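Local coordinates for DUF4440 domain-containing protein (Prochlorococcus marinus, PDB 3HZP) that is of unknown function but belongs to the NTF2-like superfamily, a fold whose curved sheet and helices often enclose a pocket for small molecules, at residues A[81-86]-A[124-129]; A[86-89]-A[94-97]. All blocks are in the same frame, centred on the assembly; numbering follows the deposited sequence. Where two conformers were deposited one is given.

Contact 1 of 2, residues A[81-86]-A[124-129]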
loop_
_atom_site.group_PDB
_atom_site.type_symbol
_atom_site.label_atom_id
_atom_site.label_comp_id
_atom_site.label_asym_id
_atom_site.label_seq_id
_atom_site.Cartn_x
_atom_site.Cartn_y
_atom_site.Cartn_z
ATOM N N VAL A 81 5.890 -7.082 -1.013
ATOM C CA VAL A 81 6.341 -5.759 -0.633
ATOM C C VAL A 81 7.795 -5.629 -0.976
ATOM O O VAL A 81 8.580 -6.512 -0.620
ATOM C CB VAL A 81 6.121 -5.510 0.886
ATOM C CG1 VAL A 81 6.682 -4.122 1.305
ATOM C CG2 VAL A 81 4.620 -5.662 1.263
ATOM N N PHE A 82 8.178 -4.552 -1.653
ATOM C CA PHE A 82 9.540 -4.391 -2.101
ATOM C C PHE A 82 9.944 -2.958 -2.193
ATOM O O PHE A 82 9.110 -2.046 -2.179
ATOM C CB PHE A 82 9.704 -5.103 -3.478
ATOM C CG PHE A 82 8.806 -4.568 -4.558
ATOM C CD1 PHE A 82 7.507 -5.015 -4.673
ATOM C CD2 PHE A 82 9.256 -3.614 -5.463
ATOM C CE1 PHE A 82 6.669 -4.529 -5.652
ATOM C CE2 PHE A 82 8.395 -3.114 -6.432
ATOM C CZ PHE A 82 7.142 -3.575 -6.539
ATOM N N THR A 83 11.254 -2.730 -2.257
ATOM C CA THR A 83 11.818 -1.430 -2.576
ATOM C C THR A 83 12.179 -1.449 -4.039
ATOM O O THR A 83 12.822 -2.392 -4.520
ATOM C CB THR A 83 13.070 -1.168 -1.766
ATOM O OG1 THR A 83 12.732 -1.098 -0.384
ATOM C CG2 THR A 83 13.701 0.183 -2.186
ATOM N N LEU A 84 11.703 -0.448 -4.757
ATOM C CA LEU A 84 11.933 -0.298 -6.195
ATOM C C LEU A 84 12.973 0.798 -6.363
ATOM O O LEU A 84 12.753 1.939 -5.952
ATOM C CB LEU A 84 10.650 0.106 -6.890
ATOM C CG LEU A 84 10.756 0.327 -8.397
ATOM C CD1 LEU A 84 10.920 -0.977 -9.058
ATOM C CD2 LEU A 84 9.490 1.076 -8.934
ATOM N N GLY A 85 14.129 0.494 -6.918
ATOM C CA GLY A 85 15.167 1.507 -7.123
ATOM C C GLY A 85 15.204 1.920 -8.577
ATOM O O GLY A 85 15.411 1.064 -9.434
ATOM N N SER A 86 14.938 3.198 -8.870
ATOM C CA SER A 86 14.900 3.680 -10.228
ATOM C C SER A 86 15.716 4.922 -10.413
ATOM O O SER A 86 15.959 5.683 -9.472
ATOM C CB SER A 86 13.491 4.029 -10.677
ATOM O OG SER A 86 12.656 2.911 -10.546
ATOM N N SER A 124 12.915 6.711 0.742
ATOM C CA SER A 124 12.880 5.801 1.885
ATOM C C SER A 124 14.285 5.498 2.413
ATOM O O SER A 124 15.297 5.608 1.697
ATOM C CB SER A 124 12.149 4.500 1.536
ATOM O OG SER A 124 12.911 3.635 0.704
ATOM N N ASP A 125 14.323 5.074 3.669
ATOM C CA ASP A 125 15.568 4.771 4.379
ATOM C C ASP A 125 15.696 3.251 4.481
ATOM O O ASP A 125 15.049 2.618 5.304
ATOM C CB ASP A 125 15.524 5.361 5.763
ATOM C CG ASP A 125 16.806 5.105 6.548
ATOM O OD1 ASP A 125 17.708 4.378 6.062
ATOM O OD2 ASP A 125 16.879 5.635 7.667
HETATM N N MSE A 126 16.547 2.691 3.627
HETATM C CA MSE A 126 16.779 1.252 3.560
HETATM C C MSE A 126 17.203 0.661 4.874
HETATM O O MSE A 126 16.898 -0.503 5.173
HETATM C CB MSE A 126 17.881 0.959 2.547
HETATM C CG MSE A 126 17.472 1.280 1.158
HETATM SE SE MSE A 126 15.683 0.547 0.832
HETATM C CE MSE A 126 16.109 -1.262 1.062
ATOM N N THR A 127 17.911 1.451 5.665
ATOM C CA THR A 127 18.451 0.941 6.934
ATOM C C THR A 127 17.383 0.503 7.925
ATOM O O THR A 127 17.685 -0.188 8.891
ATOM C CB THR A 127 19.398 1.917 7.651
ATOM O OG1 THR A 127 18.688 3.024 8.219
ATOM C CG2 THR A 127 20.488 2.410 6.725
ATOM N N LEU A 128 16.124 0.880 7.704
ATOM C CA LEU A 128 15.073 0.547 8.615
ATOM C C LEU A 128 14.498 -0.847 8.435
ATOM O O LEU A 128 13.708 -1.286 9.261
ATOM C CB LEU A 128 13.935 1.567 8.499
ATOM C CG LEU A 128 14.307 3.005 8.816
ATOM C CD1 LEU A 128 13.100 3.886 8.505
ATOM C CD2 LEU A 128 14.707 3.147 10.283
ATOM N N TRP A 129 14.884 -1.524 7.372
ATOM C CA TRP A 129 14.364 -2.845 7.065
ATOM C C TRP A 129 15.259 -3.906 7.693
ATOM O O TRP A 129 16.443 -3.632 7.866
ATOM C CB TRP A 129 14.323 -3.028 5.573
ATOM C CG TRP A 129 13.285 -2.188 4.880
ATOM C CD1 TRP A 129 13.494 -1.085 4.121
ATOM C CD2 TRP A 129 11.879 -2.427 4.851
ATOM N NE1 TRP A 129 12.323 -0.613 3.636
ATOM C CE2 TRP A 129 11.308 -1.408 4.074
ATOM C CE3 TRP A 129 11.045 -3.390 5.411
ATOM C CZ2 TRP A 129 9.962 -1.340 3.822
ATOM C CZ3 TRP A 129 9.731 -3.318 5.172
ATOM C CH2 TRP A 129 9.184 -2.294 4.382
HETATM O O HOH W 1 11.981 1.070 0.961
#
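T83 on strand 81-86 and M126 are the nearest backbone pair, their CA atoms 8.3 Å apart, and no direct hydrogen bond joins the strand to the C-terminal tail 124-129, whose residues 126-128 form a 3-10 turn. T83 and M126, a selenomethionine, reach toward each other tip to tip: the M126 chain is bent at both chi2 (-46°) and chi3 (-63°), and in this conformer, one of two deposited, SE comes to 3.6 Å from both OG1 and CG2 of T83, a touch less certain than the rest. W129 lies alongside; V81 CG1 comes obliquely to its indole, 4.4 Å from CH2. A water fills the junction. It is 2.7 Å from T83 OG1, donates to S124 OG and accepts from W129 NE1 at 3.2 Å. T83 OG1 is also hydrogen-bonded to H68, whose ring stacks on W129, and S124 OG to L98 O. Within the tail, T127 N bonds D125 OD1, an Asx turn, and T127 OG1 adds a second bond from the same carboxylate face. D125 N is bound by N41 of the second subunit. Polar groups of strand and tail are thus matched through water, while the indole, and less certainly the selenomethionine, supplies apolar cover beside the dimer interface.

Contact 2 of 2, residues A[86-89]-A[94-97]; sequences SKFT and QNDD
F88 and N95, a hydrogen-bonded antiparallel pair, place their side chains on one face of the hairpin, where the phenyl ring bends over its neighbour. The F88 CG sits between the backbone N and the carbonyl carbon (chi1 68°), a rotation that lays the ring across the adjacent strand. N95 CB then comes up under one ring face as a CH-pi contact, 3.7 Å from the F88 ring centroid and offset toward the rim, and the amide of N95 is turned only 25° from the ring plane. D97 meets the same ring at its edge, its CB 3.8 Å from F88 CE1. With an alanine here in place of F88, N95 CB would probably lose the ring face over it and D97 CB its neighbour at the ring edge, leaving a gap on this side of the hairpin. On this same face S86 OG and D97 OD2 share a water, which lies 2.8 Å from the serine oxygen and donates to the carboxylate; D97 OD2 is also salt-bridged to R119.

On the other face K87 and D96, a non-hydrogen-bonded pair, run side by side. The lysine is extended until chi4 (-78°), where it bends to bring NZ onto the syn side of D96 OD1 at 2.8 Å, a salt bridge. Q94 NE2 adds a weak bond to that oxygen.

Between the faces, two reciprocal backbone pairs bind the strands: F88 N meets N95 O at 3.0 Å and N95 N meets F88 O at 2.8 Å, while S86 and D97 are joined likewise. They lie toward the turn end of the hairpin formed by strands 77-90 and 93-108. Along its far side strand 57-72 pairs with 77-90, bonding K87 to S61 and T89 to V58, with L57 against F88 and L59 and A62 against S86.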
loop_
_atom_site.group_PDB
_atom_site.type_symbol
_atom_site.label_atom_id
_atom_site.label_comp_id
_atom_site.label_asym_id
_atom_site.label_seq_id
_atom_site.Cartn_x
_atom_site.Cartn_y
_atom_site.Cartn_z
ATOM N N SER A 86 14.938 3.198 -8.870
ATOM C CA SER A 86 14.900 3.680 -10.228
ATOM C C SER A 86 15.716 4.922 -10.413
ATOM O O SER A 86 15.959 5.683 -9.472
ATOM C CB SER A 86 13.491 4.029 -10.677
ATOM O OG SER A 86 12.656 2.911 -10.546
ATOM N N LYS A 87 16.141 5.118 -11.664
ATOM C CA LYS A 87 16.690 6.370 -12.112
ATOM C C LYS A 87 15.849 6.862 -13.267
ATOM O O LYS A 87 15.546 6.092 -14.159
ATOM C CB LYS A 87 18.152 6.188 -12.562
ATOM C CG LYS A 87 19.069 5.714 -11.454
ATOM C CD LYS A 87 20.522 5.540 -11.913
ATOM C CE LYS A 87 21.437 5.274 -10.743
ATOM N NZ LYS A 87 21.732 6.565 -9.992
ATOM N N PHE A 88 15.437 8.130 -13.243
ATOM C CA PHE A 88 14.643 8.642 -14.323
ATOM C C PHE A 88 15.008 10.072 -14.595
ATOM O O PHE A 88 15.564 10.739 -13.751
ATOM C CB PHE A 88 13.165 8.495 -14.006
ATOM C CG PHE A 88 12.682 9.365 -12.898
ATOM C CD1 PHE A 88 12.742 8.938 -11.580
ATOM C CD2 PHE A 88 12.100 10.580 -13.170
ATOM C CE1 PHE A 88 12.268 9.741 -10.546
ATOM C CE2 PHE A 88 11.631 11.387 -12.152
ATOM C CZ PHE A 88 11.707 10.962 -10.836
ATOM N N THR A 89 14.741 10.508 -15.807
ATOM C CA THR A 89 14.923 11.892 -16.202
ATOM C C THR A 89 13.521 12.511 -16.265
ATOM O O THR A 89 12.560 11.878 -16.713
ATOM C CB THR A 89 15.670 12.004 -17.560
ATOM O OG1 THR A 89 17.038 11.623 -17.374
ATOM C CG2 THR A 89 15.631 13.442 -18.112
ATOM N N GLN A 94 17.986 14.437 -13.948
ATOM C CA GLN A 94 18.012 13.060 -13.462
ATOM C C GLN A 94 17.675 13.019 -11.990
ATOM O O GLN A 94 18.103 13.866 -11.195
ATOM C CB GLN A 94 19.354 12.334 -13.654
ATOM C CG GLN A 94 19.186 10.760 -13.696
ATOM C CD GLN A 94 20.154 9.992 -12.789
ATOM O OE1 GLN A 94 21.188 9.487 -13.245
ATOM N NE2 GLN A 94 19.811 9.895 -11.497
ATOM N N ASN A 95 16.920 11.995 -11.646
ATOM C CA ASN A 95 16.483 11.737 -10.289
ATOM C C ASN A 95 16.674 10.275 -9.933
ATOM O O ASN A 95 16.527 9.420 -10.786
ATOM C CB ASN A 95 14.994 12.000 -10.214
ATOM C CG ASN A 95 14.648 13.433 -10.457
ATOM O OD1 ASN A 95 14.748 14.258 -9.545
ATOM N ND2 ASN A 95 14.244 13.752 -11.693
ATOM N N ASP A 96 16.978 10.011 -8.669
ATOM C CA ASP A 96 16.936 8.686 -8.091
ATOM C C ASP A 96 15.584 8.582 -7.374
ATOM O O ASP A 96 15.044 9.595 -6.887
ATOM C CB ASP A 96 18.067 8.474 -7.078
ATOM C CG ASP A 96 19.455 8.411 -7.727
ATOM O OD1 ASP A 96 19.584 7.882 -8.829
ATOM O OD2 ASP A 96 20.424 8.884 -7.102
ATOM N N ASP A 97 15.042 7.375 -7.316
ATOM C CA ASP A 97 13.749 7.148 -6.707
ATOM C C ASP A 97 13.830 5.814 -5.976
ATOM O O ASP A 97 14.236 4.789 -6.555
ATOM C CB ASP A 97 12.695 7.094 -7.822
ATOM C CG ASP A 97 11.290 7.014 -7.314
ATOM O OD1 ASP A 97 10.867 7.844 -6.491
ATOM O OD2 ASP A 97 10.577 6.123 -7.817
HETATM O O HOH W 2 11.449 3.600 -8.168
#

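Contacts 1 and 2 both start from strand 77-90 and share S86, and their centres lie about 15 Å apart. Contact 2 is main-chain pairing to the next strand of the sheet, close to the hairpin end; contact 1 instead sets the C-terminal tail, 38 residues on, against the middle of the same strand. Strand 93-108 serves both, pairing directly at 94-97 and meeting the tail at L98 and T100. Contact 1 borders the second subunit, whereas no other chain of the assembly touches the segments of contact 2. A pentaethylene glycol, probably from crystallisation, comes within about 3 Å of the F88 side chain, nearest atoms; it may mark a pocket, but no active site is known.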